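Local atomic coordinates of thioesterase superfamily (Jannaschia sp., PDB entry 2OAF), a protein that belongs to the thioesterase superfamily of hotdog-fold proteins and probably hydrolyses thioester bonds, its natural substrate being unidentified. Residues B[60-64]-B[65-69]; B[126-129]-B[130-133]. All coordinates share one frame; numbering follows the deposited sequence.

Interaction 1 (B[60-64]-B[65-69])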
loop_
_atom_site.group_PDB
_atom_site.type_symbol
_atom_site.label_atom_id
_atom_site.label_comp_id
_atom_site.label_asym_id
_atom_site.label_seq_id
_atom_site.Cartn_x
_atom_site.Cartn_y
_atom_site.Cartn_z
ATOM N N TRP B 60 -7.363 10.911 12.852
ATOM C CA TRP B 60 -8.347 9.879 13.143
ATOM C C TRP B 60 -7.954 8.978 14.325
ATOM O O TRP B 60 -8.816 8.506 15.059
ATOM C CB TRP B 60 -8.587 9.000 11.919
ATOM C CG TRP B 60 -9.358 9.615 10.796
ATOM C CD1 TRP B 60 -10.476 10.394 10.897
ATOM C CD2 TRP B 60 -9.102 9.466 9.378
ATOM N NE1 TRP B 60 -10.923 10.742 9.631
ATOM C CE2 TRP B 60 -10.111 10.165 8.693
ATOM C CE3 TRP B 60 -8.150 8.763 8.632
ATOM C CZ2 TRP B 60 -10.171 10.220 7.304
ATOM C CZ3 TRP B 60 -8.209 8.818 7.254
ATOM C CH2 TRP B 60 -9.216 9.548 6.603
ATOM N N TYR B 61 -6.659 8.730 14.495
ATOM C CA TYR B 61 -6.169 7.859 15.587
ATOM C C TYR B 61 -6.559 8.457 16.928
ATOM O O TYR B 61 -7.130 7.773 17.769
ATOM C CB TYR B 61 -4.643 7.692 15.468
ATOM C CG TYR B 61 -3.951 6.656 16.356
ATOM C CD1 TYR B 61 -3.817 5.349 15.940
ATOM C CD2 TYR B 61 -3.380 7.014 17.589
ATOM C CE1 TYR B 61 -3.141 4.418 16.706
ATOM C CE2 TYR B 61 -2.699 6.070 18.376
ATOM C CZ TYR B 61 -2.604 4.783 17.930
ATOM O OH TYR B 61 -1.935 3.840 18.662
ATOM N N HIS B 62 -6.259 9.742 17.101
ATOM C CA HIS B 62 -6.674 10.513 18.278
ATOM C C HIS B 62 -8.206 10.565 18.392
ATOM O O HIS B 62 -8.754 10.238 19.437
ATOM C CB HIS B 62 -6.061 11.915 18.175
ATOM C CG HIS B 62 -6.557 12.889 19.197
ATOM N ND1 HIS B 62 -6.469 12.655 20.552
ATOM C CD2 HIS B 62 -7.130 14.112 19.058
ATOM C CE1 HIS B 62 -6.992 13.683 21.204
ATOM N NE2 HIS B 62 -7.391 14.584 20.319
ATOM N N LEU B 63 -8.892 10.935 17.302
ATOM C CA LEU B 63 -10.367 11.006 17.285
ATOM C C LEU B 63 -11.037 9.716 17.757
ATOM O O LEU B 63 -11.919 9.723 18.630
ATOM C CB LEU B 63 -10.846 11.339 15.867
ATOM C CG LEU B 63 -12.256 11.885 15.668
ATOM C CD1 LEU B 63 -12.538 13.134 16.532
ATOM C CD2 LEU B 63 -12.488 12.174 14.186
ATOM N N GLU B 64 -10.616 8.603 17.175
ATOM C CA GLU B 64 -11.207 7.324 17.486
ATOM C C GLU B 64 -10.759 6.759 18.854
ATOM O O GLU B 64 -11.586 6.328 19.661
ATOM C CB GLU B 64 -10.934 6.336 16.332
ATOM C CG GLU B 64 -11.370 4.908 16.645
ATOM C CD GLU B 64 -12.243 4.262 15.583
ATOM O OE1 GLU B 64 -12.563 4.912 14.550
ATOM O OE2 GLU B 64 -12.599 3.074 15.819
ATOM N N LEU B 65 -9.462 6.735 19.114
ATOM C CA LEU B 65 -8.971 6.027 20.280
ATOM C C LEU B 65 -8.996 6.869 21.544
ATOM O O LEU B 65 -9.085 6.310 22.618
ATOM C CB LEU B 65 -7.562 5.490 20.019
ATOM C CG LEU B 65 -7.428 4.593 18.773
ATOM C CD1 LEU B 65 -6.007 4.172 18.662
ATOM C CD2 LEU B 65 -8.363 3.354 18.799
ATOM N N ASP B 66 -8.934 8.198 21.432
ATOM C CA ASP B 66 -8.984 9.065 22.608
ATOM C C ASP B 66 -10.371 9.669 22.834
ATOM O O ASP B 66 -10.799 9.775 23.962
ATOM C CB ASP B 66 -7.949 10.192 22.487
ATOM C CG ASP B 66 -6.545 9.667 22.298
ATOM O OD1 ASP B 66 -6.269 8.570 22.822
ATOM O OD2 ASP B 66 -5.728 10.336 21.624
ATOM N N THR B 67 -11.032 10.092 21.761
ATOM C CA THR B 67 -12.308 10.829 21.799
ATOM C C THR B 67 -13.490 9.857 21.627
ATOM O O THR B 67 -14.633 10.224 21.829
ATOM C CB THR B 67 -12.271 11.920 20.676
ATOM O OG1 THR B 67 -11.184 12.814 20.961
ATOM C CG2 THR B 67 -13.566 12.708 20.551
ATOM N N ASN B 68 -13.194 8.615 21.250
ATOM C CA ASN B 68 -14.203 7.586 21.026
ATOM C C ASN B 68 -15.192 7.894 19.906
ATOM O O ASN B 68 -16.343 7.451 19.941
ATOM C CB ASN B 68 -14.980 7.296 22.309
ATOM C CG ASN B 68 -15.632 5.937 22.284
ATOM O OD1 ASN B 68 -15.118 4.992 21.675
ATOM N ND2 ASN B 68 -16.759 5.828 22.932
ATOM N N VAL B 69 -14.729 8.632 18.899
ATOM C CA VAL B 69 -15.552 8.964 17.754
ATOM C C VAL B 69 -14.893 8.394 16.508
ATOM O O VAL B 69 -13.745 8.714 16.208
ATOM C CB VAL B 69 -15.741 10.495 17.612
ATOM C CG1 VAL B 69 -16.459 10.822 16.291
ATOM C CG2 VAL B 69 -16.545 11.058 18.798
HETATM O O HOH W 1 -12.546 4.030 21.333
#
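The carbonyl oxygen of H62 takes two backbone donors as the helix 59-65 runs out: D66 N lies 2.9 Å from H62 O, while T67 N makes a longer bond to H62 O in the carbonyl plane. H62 and D66 are joined again through their side chains. H62 ND1 gives a nearly straight bond (168°) to D66 OD2, 2.7 Å away, meeting the lone pair turned away from the other carboxylate oxygen. With chi1 at 171°, the imidazole swings back beside its own carbonyl carbon, where D66 OD2 reaches its edge in the ring plane; R87 of a second subunit forms a salt bridge with that oxygen. In this hotdog fold the short helix ends where the chain turns into strand 69-80. N68 makes the turn in a left-handed backbone conformation, and V69 N then makes an almost linear bond of 3.0 Å to L63 O, the carbonyl six residues back. One turn earlier, L65 N bonds Y61 O. L65 CD1 sits squarely over the centre of the Y61 ring in a CH-pi contact, 3.4 Å above its plane, while Y61 OH pairs with K32 O of the second subunit.

Interaction 2 (B[126-129]-B[130-133])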
loop_
_atom_site.group_PDB
_atom_site.type_symbol
_atom_site.label_atom_id
_atom_site.label_comp_id
_atom_site.label_asym_id
_atom_site.label_seq_id
_atom_site.Cartn_x
_atom_site.Cartn_y
_atom_site.Cartn_z
ATOM N N PHE B 126 -20.692 8.906 11.505
ATOM C CA PHE B 126 -20.064 8.987 12.828
ATOM C C PHE B 126 -20.460 7.774 13.627
ATOM O O PHE B 126 -21.618 7.333 13.551
ATOM C CB PHE B 126 -20.508 10.252 13.569
ATOM C CG PHE B 126 -19.965 11.519 12.983
ATOM C CD1 PHE B 126 -20.624 12.160 11.944
ATOM C CD2 PHE B 126 -18.765 12.077 13.456
ATOM C CE1 PHE B 126 -20.110 13.349 11.385
ATOM C CE2 PHE B 126 -18.253 13.262 12.893
ATOM C CZ PHE B 126 -18.927 13.889 11.857
ATOM N N THR B 127 -19.503 7.231 14.376
ATOM C CA THR B 127 -19.776 6.144 15.307
ATOM C C THR B 127 -19.302 6.494 16.722
ATOM O O THR B 127 -18.480 7.411 16.923
ATOM C CB THR B 127 -19.070 4.838 14.884
ATOM O OG1 THR B 127 -17.666 5.077 14.816
ATOM C CG2 THR B 127 -19.569 4.316 13.516
ATOM N N ILE B 128 -19.875 5.771 17.682
ATOM C CA ILE B 128 -19.307 5.577 19.009
ATOM C C ILE B 128 -18.252 4.507 18.802
ATOM O O ILE B 128 -18.581 3.344 18.625
ATOM C CB ILE B 128 -20.364 5.082 20.004
ATOM C CG1 ILE B 128 -21.499 6.115 20.131
ATOM C CG2 ILE B 128 -19.727 4.849 21.362
ATOM C CD1 ILE B 128 -22.830 5.547 20.554
ATOM N N ALA B 129 -16.989 4.907 18.795
ATOM C CA ALA B 129 -15.938 4.058 18.250
ATOM C C ALA B 129 -15.893 2.699 18.922
ATOM O O ALA B 129 -15.886 1.675 18.236
ATOM C CB ALA B 129 -14.584 4.735 18.345
ATOM N N ASP B 130 -15.876 2.683 20.253
ATOM C CA ASP B 130 -15.676 1.425 20.990
ATOM C C ASP B 130 -16.848 0.444 20.872
ATOM O O ASP B 130 -16.689 -0.740 21.157
ATOM C CB ASP B 130 -15.294 1.674 22.469
ATOM C CG ASP B 130 -16.377 2.400 23.276
ATOM O OD1 ASP B 130 -17.510 2.629 22.787
ATOM O OD2 ASP B 130 -16.071 2.744 24.441
ATOM N N GLN B 131 -18.007 0.933 20.439
ATOM C CA GLN B 131 -19.178 0.082 20.205
ATOM C C GLN B 131 -19.422 -0.258 18.732
ATOM O O GLN B 131 -20.283 -1.060 18.438
ATOM C CB GLN B 131 -20.426 0.757 20.764
ATOM C CG GLN B 131 -20.216 1.343 22.150
ATOM C CD GLN B 131 -21.441 1.215 23.022
ATOM O OE1 GLN B 131 -21.724 0.124 23.544
ATOM N NE2 GLN B 131 -22.185 2.322 23.185
ATOM N N PHE B 132 -18.669 0.353 17.821
ATOM C CA PHE B 132 -18.970 0.325 16.377
ATOM C C PHE B 132 -20.473 0.490 16.113
ATOM O O PHE B 132 -21.087 -0.290 15.392
ATOM C CB PHE B 132 -18.392 -0.932 15.679
ATOM C CG PHE B 132 -18.171 -0.762 14.156
ATOM C CD1 PHE B 132 -17.327 0.236 13.657
ATOM C CD2 PHE B 132 -18.788 -1.612 13.240
ATOM C CE1 PHE B 132 -17.121 0.398 12.271
ATOM C CE2 PHE B 132 -18.581 -1.467 11.864
ATOM C CZ PHE B 132 -17.750 -0.457 11.379
ATOM N N LYS B 133 -21.048 1.521 16.724
ATOM C CA LYS B 133 -22.445 1.877 16.532
ATOM C C LYS B 133 -22.554 3.298 15.991
ATOM O O LYS B 133 -21.923 4.204 16.496
ATOM C CB LYS B 133 -23.215 1.779 17.858
ATOM C CG LYS B 133 -24.731 1.648 17.653
ATOM C CD LYS B 133 -25.581 1.961 18.914
ATOM C CE LYS B 133 -27.092 1.718 18.633
ATOM N NZ LYS B 133 -28.016 2.722 19.263
#
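I128 N donates to K133 O at 2.8 Å and nearly along the C=O axis, the bond that brings the chain back on itself at the end of strand 115-128. That oxygen also lies 3.1 Å from T127 CA in a CA-H...O contact, with T127 CB close behind, so K133 O faces the strand at two successive residues. Two amides, those of Q131 and F132, are satisfied within the turn. Q131 N bonds I128 O at 3.1 Å, and F132 N bonds A129 O with an angle of 162° at the hydrogen; both donors stand above the carbonyl planes they address, and the chain here takes a 3-10 turn. Such a pattern describes a beta hairpin whose antiparallel hydrogen-bonded pair, I128 with K133, is bridged by four residues: A129, D130 and Q131 are right-handed helical, and F132, with positive phi, turns the chain into strand 133-135. In the antiparallel hotdog sheet this hairpin joins the short strand to one edge of strand 115-128. Other backbone groups are satisfied by neighbouring strands and by N68. T127 O accepts from Q135 NE2, the T127 backbone pairs with G70, and D130 N has its partner in N68. Around the turn the side-chain packing is light. I128 CG2, placed anti to its amide nitrogen by chi1 of -61°, lies 3.4 Å from D130 OD1 and 3.6 Å from Q131 CG; the I128 and Q131 side chains run alongside one another, whereas D130 comes in at a slant. F132 points away from the strand and packs on P83 of a third subunit, with a bound triethylene glycol, probably from the crystallisation liquor, about 4 Å from its side chain.

Interactions 1 and 2 come from distant parts of the sequence, yet their centres are 10 Å apart and N68 joins them. N68 O lies 2.9 Å from A129 N, and N68 OD1 lies 2.8 Å from D130 N, both probable hydrogen bonds, so the residue at which the chain of interaction 1 leaves helical conformation meets the first two amides of the turn in interaction 2. A water adds to this junction by donating to both E64 O and N68 OD1. Packing contacts flank it: N68 ND2 is 3.5 Å from I128 CG2, and E64 OE2 is 3.6 Å from A129 CB. Helix exit and hairpin thus adjoin where strands 69-80 and 115-128 pair.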